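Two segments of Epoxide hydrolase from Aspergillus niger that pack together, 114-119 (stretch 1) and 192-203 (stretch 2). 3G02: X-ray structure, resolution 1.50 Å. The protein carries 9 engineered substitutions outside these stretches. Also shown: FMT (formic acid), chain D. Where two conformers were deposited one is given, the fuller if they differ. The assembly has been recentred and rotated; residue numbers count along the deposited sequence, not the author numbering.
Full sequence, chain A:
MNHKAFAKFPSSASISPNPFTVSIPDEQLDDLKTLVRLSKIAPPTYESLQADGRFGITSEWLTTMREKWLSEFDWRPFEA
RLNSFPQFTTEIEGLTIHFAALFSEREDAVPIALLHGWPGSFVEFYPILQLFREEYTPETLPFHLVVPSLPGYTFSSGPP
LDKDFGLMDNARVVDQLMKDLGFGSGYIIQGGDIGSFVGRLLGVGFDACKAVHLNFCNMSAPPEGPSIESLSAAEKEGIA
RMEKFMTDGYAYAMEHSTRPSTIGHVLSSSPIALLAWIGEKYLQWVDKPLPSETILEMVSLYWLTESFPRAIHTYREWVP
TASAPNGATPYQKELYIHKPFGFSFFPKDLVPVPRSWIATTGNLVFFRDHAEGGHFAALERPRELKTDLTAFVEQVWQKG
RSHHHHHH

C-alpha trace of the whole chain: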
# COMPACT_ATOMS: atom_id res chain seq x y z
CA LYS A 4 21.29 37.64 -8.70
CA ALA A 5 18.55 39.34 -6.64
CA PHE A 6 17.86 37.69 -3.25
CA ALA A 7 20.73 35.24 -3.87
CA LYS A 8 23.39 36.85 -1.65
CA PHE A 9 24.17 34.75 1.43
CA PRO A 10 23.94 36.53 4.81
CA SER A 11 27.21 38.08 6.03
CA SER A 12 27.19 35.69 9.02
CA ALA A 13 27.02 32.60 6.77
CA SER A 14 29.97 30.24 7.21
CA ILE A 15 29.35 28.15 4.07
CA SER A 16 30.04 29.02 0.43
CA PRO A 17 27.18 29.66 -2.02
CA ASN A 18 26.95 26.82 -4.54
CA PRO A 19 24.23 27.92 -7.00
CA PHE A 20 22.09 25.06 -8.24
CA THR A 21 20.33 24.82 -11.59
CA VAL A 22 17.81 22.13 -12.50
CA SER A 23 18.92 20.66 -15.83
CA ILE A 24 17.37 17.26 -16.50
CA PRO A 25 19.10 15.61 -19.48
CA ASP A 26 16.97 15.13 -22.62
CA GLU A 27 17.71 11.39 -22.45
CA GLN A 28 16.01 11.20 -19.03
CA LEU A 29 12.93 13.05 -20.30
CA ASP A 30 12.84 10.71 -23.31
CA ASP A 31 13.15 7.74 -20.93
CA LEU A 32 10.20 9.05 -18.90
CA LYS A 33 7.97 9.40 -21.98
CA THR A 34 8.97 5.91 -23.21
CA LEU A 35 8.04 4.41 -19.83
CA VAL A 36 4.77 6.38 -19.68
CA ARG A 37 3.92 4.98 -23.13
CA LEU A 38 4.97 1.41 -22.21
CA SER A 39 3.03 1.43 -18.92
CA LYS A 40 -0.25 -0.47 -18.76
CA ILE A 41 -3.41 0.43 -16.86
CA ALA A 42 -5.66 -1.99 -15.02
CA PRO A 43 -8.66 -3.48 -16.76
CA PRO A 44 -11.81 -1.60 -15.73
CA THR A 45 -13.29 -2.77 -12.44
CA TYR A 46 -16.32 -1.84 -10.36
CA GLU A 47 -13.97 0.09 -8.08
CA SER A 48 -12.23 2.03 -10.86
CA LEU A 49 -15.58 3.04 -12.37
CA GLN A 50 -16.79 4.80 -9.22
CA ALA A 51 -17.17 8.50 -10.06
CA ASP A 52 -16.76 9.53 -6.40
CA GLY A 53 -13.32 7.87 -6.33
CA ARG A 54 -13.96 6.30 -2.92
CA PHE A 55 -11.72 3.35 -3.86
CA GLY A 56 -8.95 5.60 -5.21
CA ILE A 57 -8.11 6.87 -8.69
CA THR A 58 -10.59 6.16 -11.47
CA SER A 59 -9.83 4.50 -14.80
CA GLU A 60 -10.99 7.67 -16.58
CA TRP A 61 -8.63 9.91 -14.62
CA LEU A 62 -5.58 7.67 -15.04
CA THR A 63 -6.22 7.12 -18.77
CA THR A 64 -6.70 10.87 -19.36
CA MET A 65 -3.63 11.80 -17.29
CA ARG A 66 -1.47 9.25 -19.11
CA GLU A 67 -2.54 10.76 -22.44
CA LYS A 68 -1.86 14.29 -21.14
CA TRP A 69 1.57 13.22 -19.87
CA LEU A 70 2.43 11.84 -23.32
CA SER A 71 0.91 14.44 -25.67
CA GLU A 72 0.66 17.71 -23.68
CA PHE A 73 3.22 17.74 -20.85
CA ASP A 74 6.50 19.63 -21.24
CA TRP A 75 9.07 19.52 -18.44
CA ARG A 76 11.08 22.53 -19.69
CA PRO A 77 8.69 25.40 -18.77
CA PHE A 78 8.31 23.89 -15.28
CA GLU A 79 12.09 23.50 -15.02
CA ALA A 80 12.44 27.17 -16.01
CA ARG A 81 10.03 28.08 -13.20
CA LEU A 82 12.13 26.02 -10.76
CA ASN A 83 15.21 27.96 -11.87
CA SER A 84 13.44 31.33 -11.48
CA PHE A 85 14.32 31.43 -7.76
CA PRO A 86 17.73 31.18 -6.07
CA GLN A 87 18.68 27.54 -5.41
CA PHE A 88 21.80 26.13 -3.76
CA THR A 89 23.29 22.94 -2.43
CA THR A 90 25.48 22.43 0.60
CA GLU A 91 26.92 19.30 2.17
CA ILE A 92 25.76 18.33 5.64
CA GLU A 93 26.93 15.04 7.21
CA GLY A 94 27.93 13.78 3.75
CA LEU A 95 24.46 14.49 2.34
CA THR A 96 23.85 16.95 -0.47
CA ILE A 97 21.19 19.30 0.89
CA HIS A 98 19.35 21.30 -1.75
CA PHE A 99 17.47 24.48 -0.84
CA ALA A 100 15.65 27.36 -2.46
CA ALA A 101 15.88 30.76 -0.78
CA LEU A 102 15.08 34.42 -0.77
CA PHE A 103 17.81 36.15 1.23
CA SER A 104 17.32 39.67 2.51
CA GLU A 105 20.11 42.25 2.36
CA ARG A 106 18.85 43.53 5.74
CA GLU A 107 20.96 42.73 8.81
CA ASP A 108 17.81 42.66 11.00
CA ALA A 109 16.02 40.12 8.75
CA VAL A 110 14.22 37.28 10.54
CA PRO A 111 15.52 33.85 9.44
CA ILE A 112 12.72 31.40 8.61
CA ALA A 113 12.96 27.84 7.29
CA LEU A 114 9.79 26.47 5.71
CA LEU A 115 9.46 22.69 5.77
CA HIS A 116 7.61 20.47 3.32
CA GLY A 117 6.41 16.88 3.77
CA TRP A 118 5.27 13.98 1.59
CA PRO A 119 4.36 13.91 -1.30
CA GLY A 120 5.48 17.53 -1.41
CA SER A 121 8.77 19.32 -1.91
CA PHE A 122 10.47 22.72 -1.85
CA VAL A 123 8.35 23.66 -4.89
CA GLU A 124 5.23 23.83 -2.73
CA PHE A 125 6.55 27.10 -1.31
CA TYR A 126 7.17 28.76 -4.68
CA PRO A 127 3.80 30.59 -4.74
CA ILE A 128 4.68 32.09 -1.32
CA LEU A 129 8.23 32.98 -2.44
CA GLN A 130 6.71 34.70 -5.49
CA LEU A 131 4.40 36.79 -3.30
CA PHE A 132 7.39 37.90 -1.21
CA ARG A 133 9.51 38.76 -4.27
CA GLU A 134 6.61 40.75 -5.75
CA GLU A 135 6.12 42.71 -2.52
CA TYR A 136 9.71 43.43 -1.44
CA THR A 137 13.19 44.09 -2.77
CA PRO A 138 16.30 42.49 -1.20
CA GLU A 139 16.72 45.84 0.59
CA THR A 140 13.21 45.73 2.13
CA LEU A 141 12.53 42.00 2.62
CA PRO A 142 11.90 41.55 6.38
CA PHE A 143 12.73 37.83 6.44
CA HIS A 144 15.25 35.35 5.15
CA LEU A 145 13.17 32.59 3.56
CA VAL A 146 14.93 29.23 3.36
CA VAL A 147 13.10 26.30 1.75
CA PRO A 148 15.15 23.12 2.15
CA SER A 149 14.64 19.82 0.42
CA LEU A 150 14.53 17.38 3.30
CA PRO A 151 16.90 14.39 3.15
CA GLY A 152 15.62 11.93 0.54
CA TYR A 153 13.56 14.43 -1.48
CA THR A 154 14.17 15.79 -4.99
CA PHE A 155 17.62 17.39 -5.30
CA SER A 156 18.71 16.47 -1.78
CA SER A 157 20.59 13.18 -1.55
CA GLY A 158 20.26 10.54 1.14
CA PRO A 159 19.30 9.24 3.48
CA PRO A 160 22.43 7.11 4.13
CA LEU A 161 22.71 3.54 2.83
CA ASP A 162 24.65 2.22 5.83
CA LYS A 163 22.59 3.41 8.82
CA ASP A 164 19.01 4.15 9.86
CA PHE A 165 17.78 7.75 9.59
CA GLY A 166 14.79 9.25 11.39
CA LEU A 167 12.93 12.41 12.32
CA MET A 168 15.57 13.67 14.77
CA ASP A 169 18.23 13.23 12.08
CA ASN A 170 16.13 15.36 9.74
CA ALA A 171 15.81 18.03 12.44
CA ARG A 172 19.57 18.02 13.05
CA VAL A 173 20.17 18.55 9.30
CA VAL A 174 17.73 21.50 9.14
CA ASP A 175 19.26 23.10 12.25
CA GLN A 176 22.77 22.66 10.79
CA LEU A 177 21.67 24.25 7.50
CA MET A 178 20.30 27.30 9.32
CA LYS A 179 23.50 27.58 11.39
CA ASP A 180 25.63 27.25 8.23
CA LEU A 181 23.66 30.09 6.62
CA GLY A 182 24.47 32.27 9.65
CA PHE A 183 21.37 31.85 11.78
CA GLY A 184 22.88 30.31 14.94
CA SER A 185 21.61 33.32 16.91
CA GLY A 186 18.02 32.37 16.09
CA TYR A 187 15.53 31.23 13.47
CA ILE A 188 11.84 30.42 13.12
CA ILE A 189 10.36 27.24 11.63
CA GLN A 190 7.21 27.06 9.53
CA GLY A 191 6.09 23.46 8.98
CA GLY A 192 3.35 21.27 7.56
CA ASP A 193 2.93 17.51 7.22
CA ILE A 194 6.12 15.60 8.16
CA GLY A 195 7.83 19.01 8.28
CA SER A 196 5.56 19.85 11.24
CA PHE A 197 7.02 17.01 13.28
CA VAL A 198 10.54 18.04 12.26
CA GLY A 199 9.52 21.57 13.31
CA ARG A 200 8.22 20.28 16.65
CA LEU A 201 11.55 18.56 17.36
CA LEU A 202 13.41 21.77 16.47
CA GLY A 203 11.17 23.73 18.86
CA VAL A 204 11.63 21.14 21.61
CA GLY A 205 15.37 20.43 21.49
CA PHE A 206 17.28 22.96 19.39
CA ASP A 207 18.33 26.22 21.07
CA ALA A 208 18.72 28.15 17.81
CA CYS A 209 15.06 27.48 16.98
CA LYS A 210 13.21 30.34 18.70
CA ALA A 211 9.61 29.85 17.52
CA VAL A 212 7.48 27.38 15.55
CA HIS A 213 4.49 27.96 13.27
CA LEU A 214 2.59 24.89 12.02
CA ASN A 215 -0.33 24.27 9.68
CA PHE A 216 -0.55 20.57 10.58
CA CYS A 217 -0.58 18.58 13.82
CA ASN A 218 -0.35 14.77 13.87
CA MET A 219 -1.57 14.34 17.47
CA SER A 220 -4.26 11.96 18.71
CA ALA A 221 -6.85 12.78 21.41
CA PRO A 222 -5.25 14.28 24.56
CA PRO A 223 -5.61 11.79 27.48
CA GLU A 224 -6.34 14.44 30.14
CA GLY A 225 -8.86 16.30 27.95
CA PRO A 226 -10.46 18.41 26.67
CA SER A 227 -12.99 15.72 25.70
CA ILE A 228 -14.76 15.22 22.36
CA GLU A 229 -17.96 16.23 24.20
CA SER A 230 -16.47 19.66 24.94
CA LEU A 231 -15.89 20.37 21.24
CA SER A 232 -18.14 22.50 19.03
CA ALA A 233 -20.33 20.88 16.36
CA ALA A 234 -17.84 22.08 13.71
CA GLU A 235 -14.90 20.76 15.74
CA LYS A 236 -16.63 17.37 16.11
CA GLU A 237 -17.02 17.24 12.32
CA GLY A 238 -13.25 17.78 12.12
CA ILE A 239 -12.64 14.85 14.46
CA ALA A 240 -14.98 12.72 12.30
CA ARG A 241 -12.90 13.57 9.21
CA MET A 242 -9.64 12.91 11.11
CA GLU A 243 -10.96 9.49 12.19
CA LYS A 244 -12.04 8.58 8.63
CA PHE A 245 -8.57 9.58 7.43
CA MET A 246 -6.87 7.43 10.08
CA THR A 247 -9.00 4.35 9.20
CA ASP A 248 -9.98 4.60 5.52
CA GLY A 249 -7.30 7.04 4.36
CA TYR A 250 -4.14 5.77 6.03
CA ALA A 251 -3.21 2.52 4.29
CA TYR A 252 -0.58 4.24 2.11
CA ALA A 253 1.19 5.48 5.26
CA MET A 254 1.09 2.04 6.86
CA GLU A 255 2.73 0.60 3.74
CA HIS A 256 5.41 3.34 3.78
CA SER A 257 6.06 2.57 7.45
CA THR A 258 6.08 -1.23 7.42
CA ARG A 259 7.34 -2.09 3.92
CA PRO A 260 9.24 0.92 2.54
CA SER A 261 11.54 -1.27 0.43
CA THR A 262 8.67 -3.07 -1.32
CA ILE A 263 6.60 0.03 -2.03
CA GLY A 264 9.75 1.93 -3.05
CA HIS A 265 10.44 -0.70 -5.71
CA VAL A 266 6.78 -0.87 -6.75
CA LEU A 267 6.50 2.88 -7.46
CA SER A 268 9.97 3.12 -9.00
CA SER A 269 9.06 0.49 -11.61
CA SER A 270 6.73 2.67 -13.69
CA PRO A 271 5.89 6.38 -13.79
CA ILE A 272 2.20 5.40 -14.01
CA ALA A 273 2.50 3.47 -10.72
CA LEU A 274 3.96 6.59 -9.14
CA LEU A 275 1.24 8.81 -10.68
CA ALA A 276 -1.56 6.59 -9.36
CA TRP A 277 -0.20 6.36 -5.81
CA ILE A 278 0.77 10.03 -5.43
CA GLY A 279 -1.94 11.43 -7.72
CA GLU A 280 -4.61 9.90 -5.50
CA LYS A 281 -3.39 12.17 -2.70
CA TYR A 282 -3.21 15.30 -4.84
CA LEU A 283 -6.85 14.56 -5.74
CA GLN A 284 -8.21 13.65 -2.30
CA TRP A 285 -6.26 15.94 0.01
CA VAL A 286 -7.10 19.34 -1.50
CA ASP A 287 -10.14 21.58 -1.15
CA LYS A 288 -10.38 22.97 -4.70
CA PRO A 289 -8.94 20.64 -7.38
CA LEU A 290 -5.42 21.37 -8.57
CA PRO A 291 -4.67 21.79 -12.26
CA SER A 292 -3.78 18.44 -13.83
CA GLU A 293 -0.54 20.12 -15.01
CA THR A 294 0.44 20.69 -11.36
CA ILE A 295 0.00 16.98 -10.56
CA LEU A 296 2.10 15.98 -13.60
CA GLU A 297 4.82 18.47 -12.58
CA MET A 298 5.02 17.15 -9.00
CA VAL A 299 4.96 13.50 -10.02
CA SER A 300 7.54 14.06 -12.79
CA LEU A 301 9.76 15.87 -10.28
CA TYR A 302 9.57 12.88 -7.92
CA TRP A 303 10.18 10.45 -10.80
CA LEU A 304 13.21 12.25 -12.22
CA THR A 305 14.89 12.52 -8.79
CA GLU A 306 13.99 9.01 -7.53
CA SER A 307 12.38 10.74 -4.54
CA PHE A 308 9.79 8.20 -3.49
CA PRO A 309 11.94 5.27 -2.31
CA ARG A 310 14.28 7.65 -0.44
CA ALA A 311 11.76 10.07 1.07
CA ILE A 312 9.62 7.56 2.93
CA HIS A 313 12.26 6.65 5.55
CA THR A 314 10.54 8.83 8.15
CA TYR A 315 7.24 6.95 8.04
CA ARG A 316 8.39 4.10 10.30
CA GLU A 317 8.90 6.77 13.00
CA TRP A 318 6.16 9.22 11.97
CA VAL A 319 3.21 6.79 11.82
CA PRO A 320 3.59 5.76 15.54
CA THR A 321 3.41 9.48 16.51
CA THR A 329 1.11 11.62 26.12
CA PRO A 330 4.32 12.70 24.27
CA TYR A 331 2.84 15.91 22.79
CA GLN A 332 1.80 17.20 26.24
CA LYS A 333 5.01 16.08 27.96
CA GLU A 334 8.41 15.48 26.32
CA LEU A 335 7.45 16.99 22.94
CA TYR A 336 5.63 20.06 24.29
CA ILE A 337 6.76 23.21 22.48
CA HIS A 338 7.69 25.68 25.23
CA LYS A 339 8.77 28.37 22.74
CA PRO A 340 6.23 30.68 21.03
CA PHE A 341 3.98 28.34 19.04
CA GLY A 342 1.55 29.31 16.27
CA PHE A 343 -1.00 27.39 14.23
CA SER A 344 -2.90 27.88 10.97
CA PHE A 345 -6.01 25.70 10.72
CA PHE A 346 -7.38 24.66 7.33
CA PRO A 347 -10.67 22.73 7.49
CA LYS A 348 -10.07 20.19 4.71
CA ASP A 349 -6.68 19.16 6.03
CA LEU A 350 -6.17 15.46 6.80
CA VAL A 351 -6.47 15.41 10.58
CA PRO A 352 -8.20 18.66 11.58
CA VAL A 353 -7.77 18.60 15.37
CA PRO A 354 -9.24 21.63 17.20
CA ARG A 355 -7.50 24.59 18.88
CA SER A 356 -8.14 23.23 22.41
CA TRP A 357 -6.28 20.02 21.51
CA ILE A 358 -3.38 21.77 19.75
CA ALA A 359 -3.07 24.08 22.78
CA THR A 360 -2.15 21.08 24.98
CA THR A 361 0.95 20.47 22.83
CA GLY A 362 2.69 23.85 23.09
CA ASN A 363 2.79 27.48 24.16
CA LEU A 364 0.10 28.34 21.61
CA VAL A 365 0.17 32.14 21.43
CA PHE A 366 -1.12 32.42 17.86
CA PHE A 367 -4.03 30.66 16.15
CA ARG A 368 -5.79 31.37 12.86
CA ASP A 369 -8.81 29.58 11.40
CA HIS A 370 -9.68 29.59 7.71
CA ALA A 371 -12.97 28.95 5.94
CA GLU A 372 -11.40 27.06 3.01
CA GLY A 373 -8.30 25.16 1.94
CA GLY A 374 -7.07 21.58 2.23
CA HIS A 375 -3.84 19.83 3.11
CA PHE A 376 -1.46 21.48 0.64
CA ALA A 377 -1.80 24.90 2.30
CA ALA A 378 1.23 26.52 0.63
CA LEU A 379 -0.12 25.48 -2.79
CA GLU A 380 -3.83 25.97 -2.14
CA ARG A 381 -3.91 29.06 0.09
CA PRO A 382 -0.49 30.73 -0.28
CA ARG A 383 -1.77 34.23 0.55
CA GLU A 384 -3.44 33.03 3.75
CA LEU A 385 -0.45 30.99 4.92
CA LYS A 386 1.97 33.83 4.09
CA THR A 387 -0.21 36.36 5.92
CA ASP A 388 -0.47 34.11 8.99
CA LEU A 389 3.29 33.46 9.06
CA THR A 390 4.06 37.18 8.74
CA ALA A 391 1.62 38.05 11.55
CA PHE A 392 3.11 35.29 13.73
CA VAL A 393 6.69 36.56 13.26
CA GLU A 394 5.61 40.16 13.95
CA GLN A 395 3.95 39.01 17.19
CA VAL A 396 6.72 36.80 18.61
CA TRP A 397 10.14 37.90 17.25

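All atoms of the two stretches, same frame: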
# COMPACT_ATOMS: atom_id res chain seq x y z
N LEU A 114 11.13 26.98 5.97
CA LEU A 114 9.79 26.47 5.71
C LEU A 114 9.92 25.03 5.23
O LEU A 114 10.65 24.76 4.27
CB LEU A 114 9.05 27.34 4.69
CG LEU A 114 8.91 28.82 5.07
CD1 LEU A 114 10.02 29.66 4.46
CD2 LEU A 114 7.55 29.37 4.65
N LEU A 115 9.22 24.13 5.91
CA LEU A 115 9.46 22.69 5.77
C LEU A 115 8.29 21.93 5.16
O LEU A 115 7.19 21.92 5.70
CB LEU A 115 9.81 22.06 7.13
CG LEU A 115 10.93 22.70 7.95
CD1 LEU A 115 11.16 21.87 9.20
CD2 LEU A 115 12.21 22.82 7.14
N HIS A 116 8.58 21.29 4.02
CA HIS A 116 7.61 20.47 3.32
C HIS A 116 7.47 19.08 3.95
O HIS A 116 8.17 18.73 4.90
CB HIS A 116 8.01 20.37 1.84
CG HIS A 116 9.13 19.40 1.57
ND1 HIS A 116 10.43 19.78 1.37
CD2 HIS A 116 9.12 18.05 1.47
CE1 HIS A 116 11.18 18.71 1.16
NE2 HIS A 116 10.40 17.64 1.23
N GLY A 117 6.55 18.28 3.40
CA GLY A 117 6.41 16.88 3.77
C GLY A 117 6.24 16.02 2.53
O GLY A 117 6.77 16.35 1.46
N TRP A 118 5.50 14.93 2.68
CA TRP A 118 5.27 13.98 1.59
C TRP A 118 3.80 14.06 1.19
O TRP A 118 2.94 14.09 2.06
CB TRP A 118 5.61 12.55 2.06
CG TRP A 118 5.53 11.54 0.95
CD1 TRP A 118 6.58 11.04 0.22
CD2 TRP A 118 4.34 10.93 0.42
NE1 TRP A 118 6.11 10.16 -0.73
CE2 TRP A 118 4.75 10.07 -0.63
CE3 TRP A 118 2.98 11.01 0.73
CZ2 TRP A 118 3.84 9.31 -1.37
CZ3 TRP A 118 2.07 10.26 -0.00
CH2 TRP A 118 2.50 9.42 -1.04
N PRO A 119 3.49 14.04 -0.13
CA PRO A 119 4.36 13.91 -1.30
C PRO A 119 4.76 15.26 -1.88
O PRO A 119 4.79 15.44 -3.10
CB PRO A 119 3.46 13.18 -2.28
CG PRO A 119 2.09 13.75 -2.01
CD PRO A 119 2.07 14.10 -0.52
N GLY A 192 4.57 22.03 7.80
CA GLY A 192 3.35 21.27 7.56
C GLY A 192 3.72 19.82 7.35
O GLY A 192 4.89 19.50 7.11
N ASP A 193 2.73 18.94 7.46
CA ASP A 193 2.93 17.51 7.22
C ASP A 193 4.10 16.96 8.05
O ASP A 193 4.23 17.30 9.23
CB ASP A 193 3.11 17.26 5.72
CG ASP A 193 2.78 15.84 5.33
OD1 ASP A 193 1.58 15.50 5.37
OD2 ASP A 193 3.70 15.08 5.01
N ILE A 194 4.96 16.13 7.45
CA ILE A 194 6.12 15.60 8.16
C ILE A 194 7.01 16.74 8.66
O ILE A 194 7.55 16.67 9.76
CB ILE A 194 6.91 14.61 7.27
CG1 ILE A 194 6.05 13.37 6.99
CG2 ILE A 194 8.24 14.20 7.93
CD1 ILE A 194 6.53 12.53 5.82
N GLY A 195 7.10 17.81 7.87
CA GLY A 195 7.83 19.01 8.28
C GLY A 195 7.36 19.60 9.60
O GLY A 195 8.15 20.25 10.29
N SER A 196 6.09 19.41 9.94
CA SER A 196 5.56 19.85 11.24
C SER A 196 6.26 19.12 12.37
O SER A 196 6.68 19.74 13.35
CB SER A 196 4.05 19.64 11.34
OG SER A 196 3.34 20.64 10.65
N PHE A 197 6.39 17.80 12.23
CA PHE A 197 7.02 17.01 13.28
C PHE A 197 8.50 17.35 13.39
O PHE A 197 9.01 17.46 14.50
CB PHE A 197 6.79 15.50 13.13
CG PHE A 197 7.04 14.74 14.40
CD1 PHE A 197 6.00 14.53 15.31
CD2 PHE A 197 8.31 14.29 14.73
CE1 PHE A 197 6.23 13.85 16.51
CE2 PHE A 197 8.55 13.60 15.92
CZ PHE A 197 7.51 13.39 16.81
N VAL A 198 9.17 17.53 12.26
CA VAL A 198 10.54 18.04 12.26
C VAL A 198 10.59 19.39 12.97
O VAL A 198 11.44 19.61 13.84
CB VAL A 198 11.12 18.14 10.83
CG1 VAL A 198 12.53 18.73 10.83
CG2 VAL A 198 11.14 16.76 10.17
N GLY A 199 9.64 20.27 12.64
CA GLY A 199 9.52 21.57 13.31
C GLY A 199 9.29 21.47 14.82
O GLY A 199 9.86 22.26 15.59
N ARG A 200 8.46 20.52 15.23
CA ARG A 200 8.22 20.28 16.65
C ARG A 200 9.52 19.91 17.37
O ARG A 200 9.82 20.46 18.43
CB ARG A 200 7.17 19.18 16.85
CG ARG A 200 6.87 18.85 18.32
CD ARG A 200 5.64 17.97 18.49
NE ARG A 200 4.40 18.66 18.12
CZ ARG A 200 3.69 19.42 18.95
NH1 ARG A 200 4.06 19.60 20.21
NH2 ARG A 200 2.58 20.00 18.51
N LEU A 201 10.28 18.99 16.78
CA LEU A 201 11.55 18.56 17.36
C LEU A 201 12.56 19.71 17.46
O LEU A 201 13.29 19.82 18.45
CB LEU A 201 12.15 17.39 16.58
CG LEU A 201 11.38 16.06 16.59
CD1 LEU A 201 12.06 15.06 15.67
CD2 LEU A 201 11.25 15.49 18.00
N LEU A 202 12.58 20.56 16.44
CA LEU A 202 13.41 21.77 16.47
C LEU A 202 12.99 22.70 17.61
O LEU A 202 13.85 23.21 18.35
CB LEU A 202 13.37 22.49 15.12
CG LEU A 202 14.06 21.73 13.98
CD1 LEU A 202 13.67 22.28 12.62
CD2 LEU A 202 15.58 21.74 14.15
N GLY A 203 11.69 22.91 17.76
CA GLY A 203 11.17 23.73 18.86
C GLY A 203 11.51 23.16 20.22
O GLY A 203 11.86 23.90 21.15
C FMT D . 3.32 17.82 14.74
O1 FMT D . 2.64 17.16 13.96
O2 FMT D . 2.93 18.19 15.85

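How do a strand end and a helix start come to lie so close? Stretch 1 leaves its strand after Leu115 and runs on as a loop, while the helix of stretch 2 packs its first turn against that exit. The CA atoms of Leu115 and Gly195 are 4.7 Å apart, and those of Gly117 and Ile194 are 4.6 Å apart. Glycine makes this spacing possible. An ideal CB on Gly195 would lie 2.4 Å from Leu115 O and 2.7 Å from His116 O, and one on Gly117 would fall 2.2 Å from Asp193 OD2; each is a clash. Where backbones approach this closely, a bare CA on each side leaves the room. A weak hydrogen bond from Gly192 N to Leu115 O, 3.4 Å long but nearly straight at 166°, ties the strand end to the residues that precede the helix.

What does the side chain of Asp193 do at this junction? Its CA-to-CB bond points toward stretch 1, and chi1 in the t well (-157°) with chi2 at 70° places OD2 among backbone amides. Asp193 OD2 accepts a hydrogen bond from Trp118 N at 2.9 Å and another from Ile194 N, also at 2.9 Å. One carboxylate oxygen thus joins the loop of stretch 1 to the backbone beside it in its own stretch. Asp193 itself has positive phi (53°), an unusual backbone conformation for a residue with a side chain. The same Asp193 OD2 comes within 3.2 Å of Trp118 O, but both atoms are acceptors, so no hydrogen bond links them.

How does Leu115 use its side chain? Its CA-to-CB bond points toward the helix, and the mt rotamer, with chi1 at -52° and chi2 at -176°, brings CD1 to the helix surface. There Leu115 CD1 lies 3.6 Å from Gly195 O, 3.8 Å from Val198 CG1 and 4.3 Å from Leu202 CD1. These partners recur at spacings of three and four residues, bringing them to the same side of the helix. Val198 (t) and Leu202 (mt) both direct their CA-to-CB bonds toward stretch 1, offering methyl groups to a buried apolar contact. Leu114, the neighbouring strand residue, points away, in keeping with the alternation usual in a strand.

Why does the large Trp118 side chain touch so little of the helix? Its CA-to-CB bond runs sideways, and with chi1 at -174° (t) the indole leads away. What remains near stretch 2 is the base of the side chain: Trp118 CB meets Ile194 CD1 at 3.9 Å. Ile194 has chi1 at -66° (m) and chi2 at 163° (t), an arrangement, with chi2 trans, that brings Ile194 CD1 up to Trp118 CB. This apolar contact lies beside the Trp118 N to Asp193 OD2 hydrogen bond, so Trp118 is held by its backbone and the foot of its side chain. A cis peptide bond then leads into Pro119, which points away and makes no contact with the helix.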